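Local coordinates for acetylornithine aminotransferase (Aquifex aeolicus, PDB 2EH6), which catalyses the reversible, pyridoxal phosphate-dependent transfer of an amino group between N(2)-acetyl-L-ornithine and 2-oxoglutarate, which in arginine biosynthesis runs toward acetylornithine, at residues 12-17 against 28-33. Sequence-based numbering, arbitrary orientation.
Sequences VKFVRG and KEYLDF
The closest CA atoms of 12-17 and 28-33, those of Phe14 and Lys28, are 9.3 Å apart, because strand 21-24 runs between the two and pairs antiparallel with both. The three strands form a beta meander at the end of the chain's own mixed sheet in this class-III aminotransferase, and side chains on one face of that sheet reach over the middle strand to meet. The main meeting is a T-shaped aromatic pair: Phe14 turns its edge to a face of Tyr30, with centroids 5.4 Å apart and planes at 85°. Phe14 CE1 does the touching, 3.6 Å from Tyr30 CD1. With CG anti to the carbonyl carbon (chi1 -65°), the Phe14 ring swings its end toward Tyr30; the same setting in Tyr30 (chi1 -55°) runs its phenol past Phe14 to Val12, and Leu342 of strand 341-346 packs against both aromatics. Val12, two residues before Phe14 and on the same face of its strand, extends the apolar cluster: its CG2 lies 3.7 Å above the plane of the Phe14 ring, toward the rim. Around the cluster, the second subunit adds Tyr67, whose ring makes an edge-to-face pair with Phe14, and a strand that continues the sheet in parallel at Lys13. The buried phenol of Tyr30 hydrogen-bonds through OH to Asp24 OD2, and the same methyl of Val12 rests beside it, CG2 lying 3.8 Å from Tyr30 OH.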
# COMPACT_ATOMS: atom_id res chain seq x y z
N VAL A 12 24.27 -0.79 -6.81
CA VAL A 12 24.65 0.49 -6.23
C VAL A 12 23.85 0.69 -4.95
O VAL A 12 22.63 0.49 -4.94
CB VAL A 12 24.41 1.67 -7.20
CG1 VAL A 12 22.93 1.81 -7.51
CG2 VAL A 12 24.94 2.96 -6.61
N LYS A 13 24.53 1.08 -3.88
CA LYS A 13 23.89 1.28 -2.59
C LYS A 13 23.89 2.75 -2.19
O LYS A 13 24.91 3.29 -1.75
CB LYS A 13 24.60 0.47 -1.51
CG LYS A 13 24.63 -1.04 -1.76
CD LYS A 13 25.54 -1.74 -0.75
CE LYS A 13 25.25 -3.23 -0.65
NZ LYS A 13 26.06 -4.05 -1.60
N PHE A 14 22.74 3.40 -2.34
CA PHE A 14 22.63 4.81 -1.98
C PHE A 14 22.45 4.95 -0.48
O PHE A 14 21.92 4.06 0.18
CB PHE A 14 21.47 5.45 -2.74
CG PHE A 14 21.68 5.50 -4.23
CD1 PHE A 14 22.80 6.15 -4.77
CD2 PHE A 14 20.78 4.89 -5.11
CE1 PHE A 14 23.02 6.18 -6.15
CE2 PHE A 14 21.00 4.91 -6.49
CZ PHE A 14 22.12 5.56 -7.01
N VAL A 15 22.92 6.06 0.08
CA VAL A 15 22.80 6.26 1.51
C VAL A 15 22.25 7.64 1.85
O VAL A 15 21.68 7.84 2.93
CB VAL A 15 24.17 6.09 2.21
CG1 VAL A 15 24.72 4.69 1.96
CG2 VAL A 15 25.14 7.13 1.71
N ARG A 16 22.43 8.58 0.94
CA ARG A 16 21.98 9.94 1.17
C ARG A 16 21.73 10.69 -0.12
O ARG A 16 22.33 10.40 -1.16
CB ARG A 16 23.02 10.69 2.00
CG ARG A 16 22.83 12.20 2.05
CD ARG A 16 23.94 12.85 2.87
NE ARG A 16 23.97 12.35 4.24
CZ ARG A 16 23.20 12.81 5.22
NH1 ARG A 16 22.34 13.80 5.00
NH2 ARG A 16 23.29 12.28 6.43
N GLY A 17 20.83 11.67 -0.06
CA GLY A 17 20.54 12.46 -1.23
C GLY A 17 20.50 13.94 -0.89
O GLY A 17 20.20 14.32 0.23
N LYS A 28 30.41 8.22 -3.91
CA LYS A 28 30.36 8.71 -5.28
C LYS A 28 29.03 9.40 -5.53
O LYS A 28 27.99 9.05 -4.98
CB LYS A 28 30.51 7.52 -6.22
CG LYS A 28 30.20 7.88 -7.67
CD LYS A 28 30.38 6.70 -8.62
CE LYS A 28 30.91 7.12 -10.00
NZ LYS A 28 30.95 5.96 -10.88
N GLU A 29 29.11 10.46 -6.33
CA GLU A 29 27.98 11.33 -6.62
C GLU A 29 27.29 10.98 -7.93
O GLU A 29 27.95 10.71 -8.92
CB GLU A 29 28.47 12.78 -6.66
CG GLU A 29 27.39 13.82 -6.81
CD GLU A 29 27.96 15.22 -6.81
OE1 GLU A 29 28.64 15.58 -7.80
OE2 GLU A 29 27.75 15.95 -5.83
N TYR A 30 25.95 11.00 -7.92
CA TYR A 30 25.18 10.69 -9.12
C TYR A 30 24.08 11.72 -9.39
O TYR A 30 23.35 12.10 -8.48
CB TYR A 30 24.51 9.32 -9.01
CG TYR A 30 25.44 8.17 -8.71
CD1 TYR A 30 25.86 7.90 -7.41
CD2 TYR A 30 25.88 7.33 -9.74
CE1 TYR A 30 26.68 6.82 -7.14
CE2 TYR A 30 26.71 6.25 -9.47
CZ TYR A 30 27.10 6.00 -8.17
OH TYR A 30 27.90 4.91 -7.91
N LEU A 31 23.97 12.16 -10.65
CA LEU A 31 22.93 13.09 -11.05
C LEU A 31 21.72 12.18 -11.25
O LEU A 31 21.77 11.23 -12.03
CB LEU A 31 23.31 13.79 -12.36
CG LEU A 31 22.37 14.82 -13.01
CD1 LEU A 31 21.96 15.89 -12.02
CD2 LEU A 31 23.09 15.44 -14.21
N ASP A 32 20.64 12.46 -10.53
CA ASP A 32 19.46 11.62 -10.57
C ASP A 32 18.40 11.97 -11.61
O ASP A 32 17.62 12.90 -11.43
CB ASP A 32 18.83 11.60 -9.17
CG ASP A 32 17.63 10.67 -9.07
OD1 ASP A 32 17.42 9.85 -10.00
OD2 ASP A 32 16.91 10.74 -8.06
N PHE A 33 18.37 11.21 -12.69
CA PHE A 33 17.39 11.42 -13.74
C PHE A 33 16.34 10.31 -13.77
O PHE A 33 15.74 10.03 -14.81
CB PHE A 33 18.08 11.55 -15.10
CG PHE A 33 18.37 12.97 -15.48
CD1 PHE A 33 19.16 13.77 -14.66
CD2 PHE A 33 17.82 13.53 -16.63
CE1 PHE A 33 19.39 15.11 -14.97
CE2 PHE A 33 18.05 14.86 -16.95
CZ PHE A 33 18.83 15.65 -16.12